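Local coordinates for conserved protein (Methanothermobacter thermautotrophicus, PDB 1I36) that binds NADP through a Rossmann-type domain and resembles 3-hydroxyacid dehydrogenases in structure, although its reaction is not established, at residues L1-Q13 against D53-T65. The protein carries 1 engineered substitution. Numbering follows the deposited sequence.
Sequences LRVGFIGFGEVAQ and DVYSCPVVISAVT. Engineered in segment 1-13: Leu1 (natural residue Met). With NAP (NADP nicotinamide-adenine-dinucleotide phosphate), chain C.
With CG beside the backbone N (chi1 -65°) and a bend at chi3 (-57°), the Arg2 side chain brings its guanidinium end-on to the carboxylate of Asp53, in helix 51-55. Arg2 NH2 meets Asp53 OD1 at 2.9 Å. Arg2 NH1 meets Asp53 OD2 less closely. Both oxygens lie near the guanidinium plane, but the carboxylate is tilted 31° against it, so its oxygens are met from above their own plane. Cys57 SG sits over the centre of one guanidinium face. Asp53 OD2 also bonds to Thr49. A leucine in place of Arg2 would probably leave the Asp53 carboxylate without its charged mate and Cys57 SG without the flat group it lies against.

Strands 2-6 and 59-62 run parallel. Gly4 N bonds to Val59 O and Gly4 O takes Ile61 N, both at 2.8 Å. Ile6 continues the pattern, its N to Ile61 O and its O from Ala63 N. Ile6 CG1 stands beside its own backbone N, and CD1 reaches Val60 CG1 at 3.6 Å and the edge of the Tyr55 ring. On the other face, Ile61 CD1 touches Val3 CG1 and Phe5 CZ, each at 3.9 Å. A CB on Gly4 would clash with Val54 O.

Past the strands, Gly7, Gly9 and Ala12 fit the GxGxxA pattern of a Rossmann fold. Glu10 N and Val11 N each donate to a different phosphate of NADP. A water links Gly9 N, Ala12 N, Ala63 O and NADP O2N, accepting from the two amides and donating to the two oxygens. The chemistry thus changes along the contact: a salt bridge at one end, apolar faces between, and backbone amides at the other, where the helix start would probably favour the pyrophosphate's negative charge.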
loop_
_atom_site.group_PDB
_atom_site.type_symbol
_atom_site.label_atom_id
_atom_site.label_comp_id
_atom_site.label_asym_id
_atom_site.label_seq_id
_atom_site.Cartn_x
_atom_site.Cartn_y
_atom_site.Cartn_z
ATOM N N LEU A 1 -16.629 10.225 -38.485
ATOM C CA LEU A 1 -16.445 11.355 -39.437
ATOM C C LEU A 1 -14.956 11.399 -39.741
ATOM O O LEU A 1 -14.434 10.494 -40.396
ATOM C CB LEU A 1 -16.933 12.672 -38.788
ATOM C CG LEU A 1 -17.429 13.849 -39.663
ATOM C CD1 LEU A 1 -16.335 14.862 -39.960
ATOM C CD2 LEU A 1 -18.050 13.310 -40.950
ATOM N N ARG A 2 -14.275 12.422 -39.231
ATOM C CA ARG A 2 -12.837 12.570 -39.396
ATOM C C ARG A 2 -12.199 12.827 -38.024
ATOM O O ARG A 2 -12.702 13.639 -37.247
ATOM C CB ARG A 2 -12.502 13.768 -40.302
ATOM C CG ARG A 2 -12.965 13.643 -41.759
ATOM C CD ARG A 2 -12.118 14.496 -42.691
ATOM N NE ARG A 2 -12.115 15.911 -42.327
ATOM C CZ ARG A 2 -11.136 16.761 -42.638
ATOM N NH1 ARG A 2 -10.072 16.341 -43.317
ATOM N NH2 ARG A 2 -11.225 18.033 -42.286
ATOM N N VAL A 3 -11.135 12.100 -37.707
ATOM C CA VAL A 3 -10.413 12.328 -36.452
ATOM C C VAL A 3 -9.002 12.811 -36.832
ATOM O O VAL A 3 -8.268 12.132 -37.553
ATOM C CB VAL A 3 -10.323 11.049 -35.561
ATOM C CG1 VAL A 3 -9.428 11.312 -34.344
ATOM C CG2 VAL A 3 -11.719 10.642 -35.075
ATOM N N GLY A 4 -8.640 14.010 -36.391
ATOM C CA GLY A 4 -7.305 14.517 -36.699
ATOM C C GLY A 4 -6.318 14.317 -35.561
ATOM O O GLY A 4 -6.684 14.401 -34.396
ATOM N N PHE A 5 -5.068 14.032 -35.909
ATOM C CA PHE A 5 -4.020 13.814 -34.919
ATOM C C PHE A 5 -2.898 14.845 -35.036
ATOM O O PHE A 5 -2.386 15.102 -36.129
ATOM C CB PHE A 5 -3.391 12.408 -35.087
ATOM C CG PHE A 5 -4.250 11.289 -34.580
ATOM C CD1 PHE A 5 -5.314 10.809 -35.333
ATOM C CD2 PHE A 5 -4.031 10.750 -33.315
ATOM C CE1 PHE A 5 -6.155 9.810 -34.832
ATOM C CE2 PHE A 5 -4.870 9.743 -32.809
ATOM C CZ PHE A 5 -5.932 9.277 -33.565
ATOM N N ILE A 6 -2.551 15.469 -33.919
ATOM C CA ILE A 6 -1.415 16.381 -33.888
ATOM C C ILE A 6 -0.368 15.490 -33.228
ATOM O O ILE A 6 -0.544 15.051 -32.082
ATOM C CB ILE A 6 -1.677 17.614 -33.039
ATOM C CG1 ILE A 6 -2.907 18.364 -33.557
ATOM C CG2 ILE A 6 -0.451 18.533 -33.103
ATOM C CD1 ILE A 6 -3.434 19.406 -32.540
ATOM N N GLY A 7 0.701 15.217 -33.969
ATOM C CA GLY A 7 1.743 14.314 -33.537
ATOM C C GLY A 7 1.347 12.955 -34.105
ATOM O O GLY A 7 0.161 12.712 -34.352
ATOM N N PHE A 8 2.315 12.111 -34.462
ATOM C CA PHE A 8 1.929 10.794 -34.961
ATOM C C PHE A 8 2.960 9.777 -34.580
ATOM O O PHE A 8 3.677 9.227 -35.418
ATOM C CB PHE A 8 1.611 10.790 -36.468
ATOM C CG PHE A 8 0.648 9.711 -36.872
ATOM C CD1 PHE A 8 -0.718 9.943 -36.860
ATOM C CD2 PHE A 8 1.108 8.446 -37.207
ATOM C CE1 PHE A 8 -1.633 8.918 -37.168
ATOM C CE2 PHE A 8 0.219 7.414 -37.519
ATOM C CZ PHE A 8 -1.154 7.655 -37.495
ATOM N N GLY A 9 3.060 9.596 -33.272
ATOM C CA GLY A 9 3.992 8.667 -32.676
ATOM C C GLY A 9 3.306 7.380 -32.289
ATOM O O GLY A 9 2.339 6.988 -32.934
ATOM N N GLU A 10 3.793 6.744 -31.230
ATOM C CA GLU A 10 3.256 5.468 -30.780
ATOM C C GLU A 10 1.787 5.495 -30.377
ATOM O O GLU A 10 1.033 4.588 -30.728
ATOM C CB GLU A 10 4.092 4.893 -29.633
ATOM C CG GLU A 10 3.539 3.572 -29.128
ATOM C CD GLU A 10 4.509 2.794 -28.250
ATOM O OE1 GLU A 10 5.135 3.388 -27.353
ATOM O OE2 GLU A 10 4.630 1.568 -28.456
ATOM N N VAL A 11 1.401 6.483 -29.573
ATOM C CA VAL A 11 -0.003 6.602 -29.155
ATOM C C VAL A 11 -0.923 6.835 -30.348
ATOM O O VAL A 11 -1.882 6.090 -30.552
ATOM C CB VAL A 11 -0.176 7.739 -28.160
ATOM C CG1 VAL A 11 -1.662 8.011 -27.905
ATOM C CG2 VAL A 11 0.549 7.362 -26.878
ATOM N N ALA A 12 -0.618 7.856 -31.145
ATOM C CA ALA A 12 -1.424 8.188 -32.316
ATOM C C ALA A 12 -1.555 7.002 -33.276
ATOM O O ALA A 12 -2.640 6.726 -33.790
ATOM C CB ALA A 12 -0.807 9.395 -33.059
ATOM N N GLN A 13 -0.444 6.313 -33.535
ATOM C CA GLN A 13 -0.477 5.157 -34.441
ATOM C C GLN A 13 -1.450 4.097 -33.945
ATOM O O GLN A 13 -2.268 3.595 -34.699
ATOM C CB GLN A 13 0.903 4.525 -34.581
ATOM C CG GLN A 13 0.927 3.286 -35.517
ATOM C CD GLN A 13 2.319 2.650 -35.675
ATOM O OE1 GLN A 13 3.230 2.898 -34.874
ATOM N NE2 GLN A 13 2.469 1.785 -36.691
ATOM N N ASP A 53 -6.188 21.858 -41.825
ATOM C CA ASP A 53 -7.232 20.904 -42.161
ATOM C C ASP A 53 -7.425 19.946 -40.965
ATOM O O ASP A 53 -8.548 19.568 -40.648
ATOM C CB ASP A 53 -6.881 20.132 -43.436
ATOM C CG ASP A 53 -8.030 19.265 -43.933
ATOM O OD1 ASP A 53 -9.199 19.610 -43.681
ATOM O OD2 ASP A 53 -7.767 18.219 -44.555
ATOM N N VAL A 54 -6.328 19.620 -40.280
ATOM C CA VAL A 54 -6.371 18.737 -39.113
ATOM C C VAL A 54 -7.252 19.388 -38.070
ATOM O O VAL A 54 -8.206 18.776 -37.603
ATOM C CB VAL A 54 -4.950 18.527 -38.527
ATOM C CG1 VAL A 54 -5.019 17.755 -37.187
ATOM C CG2 VAL A 54 -4.124 17.759 -39.511
ATOM N N TYR A 55 -6.999 20.676 -37.809
ATOM C CA TYR A 55 -7.743 21.450 -36.816
ATOM C C TYR A 55 -9.210 21.556 -37.103
ATOM O O TYR A 55 -9.964 21.923 -36.215
ATOM C CB TYR A 55 -7.190 22.888 -36.667
ATOM C CG TYR A 55 -5.715 22.962 -36.327
ATOM C CD1 TYR A 55 -5.074 21.911 -35.653
ATOM C CD2 TYR A 55 -4.958 24.095 -36.653
ATOM C CE1 TYR A 55 -3.708 21.993 -35.312
ATOM C CE2 TYR A 55 -3.596 24.186 -36.315
ATOM C CZ TYR A 55 -2.985 23.134 -35.646
ATOM O OH TYR A 55 -1.654 23.238 -35.303
ATOM N N SER A 56 -9.606 21.335 -38.354
ATOM C CA SER A 56 -11.019 21.426 -38.732
ATOM C C SER A 56 -11.834 20.179 -38.418
ATOM O O SER A 56 -13.066 20.209 -38.503
ATOM C CB SER A 56 -11.187 21.764 -40.225
ATOM O OG SER A 56 -10.915 20.628 -41.028
ATOM N N CYS A 57 -11.172 19.070 -38.105
ATOM C CA CYS A 57 -11.895 17.847 -37.775
ATOM C C CYS A 57 -12.729 18.017 -36.510
ATOM O O CYS A 57 -12.347 18.771 -35.610
ATOM C CB CYS A 57 -10.925 16.697 -37.585
ATOM S SG CYS A 57 -9.996 16.311 -39.027
ATOM N N PRO A 58 -13.891 17.332 -36.425
ATOM C CA PRO A 58 -14.746 17.448 -35.232
ATOM C C PRO A 58 -14.070 16.934 -33.946
ATOM O O PRO A 58 -14.469 17.309 -32.841
ATOM C CB PRO A 58 -15.998 16.652 -35.626
ATOM C CG PRO A 58 -15.471 15.654 -36.609
ATOM C CD PRO A 58 -14.530 16.478 -37.443
ATOM N N VAL A 59 -13.028 16.112 -34.118
ATOM C CA VAL A 59 -12.239 15.577 -33.005
ATOM C C VAL A 59 -10.766 15.687 -33.404
ATOM O O VAL A 59 -10.334 15.143 -34.421
ATOM C CB VAL A 59 -12.568 14.088 -32.644
ATOM C CG1 VAL A 59 -11.719 13.647 -31.421
ATOM C CG2 VAL A 59 -14.091 13.933 -32.294
ATOM N N VAL A 60 -10.015 16.424 -32.592
ATOM C CA VAL A 60 -8.597 16.642 -32.809
ATOM C C VAL A 60 -7.875 16.110 -31.568
ATOM O O VAL A 60 -8.160 16.553 -30.459
ATOM C CB VAL A 60 -8.301 18.138 -32.913
ATOM C CG1 VAL A 60 -6.782 18.350 -33.095
ATOM C CG2 VAL A 60 -9.081 18.744 -34.136
ATOM N N ILE A 61 -6.992 15.138 -31.754
ATOM C CA ILE A 61 -6.264 14.553 -30.630
ATOM C C ILE A 61 -4.793 14.979 -30.687
ATOM O O ILE A 61 -4.132 14.802 -31.704
ATOM C CB ILE A 61 -6.334 12.986 -30.668
ATOM C CG1 ILE A 61 -7.802 12.508 -30.505
ATOM C CG2 ILE A 61 -5.472 12.396 -29.563
ATOM C CD1 ILE A 61 -7.988 11.015 -30.782
ATOM N N SER A 62 -4.311 15.532 -29.577
ATOM C CA SER A 62 -2.933 15.987 -29.433
ATOM C C SER A 62 -2.170 14.884 -28.687
ATOM O O SER A 62 -2.420 14.650 -27.509
ATOM C CB SER A 62 -2.892 17.267 -28.590
ATOM O OG SER A 62 -1.548 17.639 -28.321
ATOM N N ALA A 63 -1.254 14.222 -29.382
ATOM C CA ALA A 63 -0.462 13.141 -28.819
ATOM C C ALA A 63 0.985 13.414 -29.229
ATOM O O ALA A 63 1.549 12.740 -30.106
ATOM C CB ALA A 63 -0.939 11.800 -29.382
ATOM N N VAL A 64 1.515 14.512 -28.706
ATOM C CA VAL A 64 2.881 14.938 -29.026
ATOM C C VAL A 64 3.755 14.564 -27.834
ATOM O O VAL A 64 3.638 13.453 -27.343
ATOM C CB VAL A 64 2.899 16.469 -29.311
ATOM C CG1 VAL A 64 2.184 16.726 -30.626
ATOM C CG2 VAL A 64 2.175 17.233 -28.187
ATOM N N THR A 65 4.679 15.425 -27.408
ATOM C CA THR A 65 5.491 15.108 -26.225
ATOM C C THR A 65 5.111 16.116 -25.127
ATOM O O THR A 65 4.557 17.181 -25.420
ATOM C CB THR A 65 7.008 15.180 -26.544
ATOM O OG1 THR A 65 7.354 16.513 -26.923
ATOM C CG2 THR A 65 7.337 14.241 -27.690
HETATM P PA NAP C . 6.352 9.496 -29.653
HETATM O O1A NAP C . 7.098 10.320 -28.720
HETATM O O2A NAP C . 5.953 8.105 -29.716
HETATM O O5B NAP C . 5.311 10.431 -30.566
HETATM C C5B NAP C . 5.055 11.954 -30.483
HETATM C C4B NAP C . 5.171 12.243 -31.906
HETATM O O4B NAP C . 4.797 13.813 -31.775
HETATM C C3B NAP C . 6.151 12.654 -32.541
HETATM O O3B NAP C . 5.751 11.668 -33.395
HETATM C C2B NAP C . 6.690 13.815 -33.280
HETATM O O2B NAP C . 6.998 14.052 -34.477
HETATM C C1B NAP C . 5.583 14.535 -32.793
HETATM N N9A NAP C . 5.957 15.896 -32.357
HETATM C C8A NAP C . 6.953 16.497 -31.581
HETATM N N7A NAP C . 6.845 17.808 -31.582
HETATM C C5A NAP C . 5.749 18.096 -32.371
HETATM C C6A NAP C . 5.118 19.321 -32.765
HETATM N N6A NAP C . 5.576 20.511 -32.369
HETATM N N1A NAP C . 4.003 19.248 -33.588
HETATM C C2A NAP C . 3.525 18.041 -34.010
HETATM N N3A NAP C . 4.069 16.852 -33.685
HETATM C C4A NAP C . 5.187 16.950 -32.847
HETATM O O3 NAP C . 5.342 9.636 -28.333
HETATM P PN NAP C . 4.033 8.734 -27.732
HETATM O O1N NAP C . 4.573 7.536 -27.006
HETATM O O2N NAP C . 3.204 8.528 -28.926
HETATM O O5D NAP C . 3.154 9.577 -26.721
HETATM C C5D NAP C . 2.460 10.781 -27.138
HETATM C C4D NAP C . 1.928 11.474 -25.897
HETATM O O4D NAP C . 1.075 10.672 -25.025
HETATM C C3D NAP C . 3.023 12.018 -24.945
HETATM O O3D NAP C . 2.746 13.327 -24.352
HETATM C C2D NAP C . 3.176 10.983 -23.882
HETATM O O2D NAP C . 3.684 11.485 -22.681
HETATM C C1D NAP C . 1.740 10.421 -23.783
HETATM N N1N NAP C . 1.664 9.032 -23.299
HETATM C C2N NAP C . 2.297 8.002 -24.008
HETATM C C3N NAP C . 2.150 6.685 -23.458
HETATM C C7N NAP C . 2.750 5.522 -24.093
HETATM O O7N NAP C . 2.606 4.385 -23.607
HETATM N N7N NAP C . 3.481 5.627 -25.232
HETATM C C4N NAP C . 1.399 6.505 -22.276
HETATM C C5N NAP C . 0.799 7.518 -21.608
HETATM C C6N NAP C . 0.929 8.782 -22.122
HETATM P P2B NAP C . 8.618 13.816 -34.774
HETATM O O1X NAP C . 8.930 12.347 -34.761
HETATM O O2X NAP C . 8.700 14.415 -36.079
HETATM O O3X NAP C . 9.323 14.467 -33.690
HETATM O O HOH W 1 1.600 9.908 -30.687
#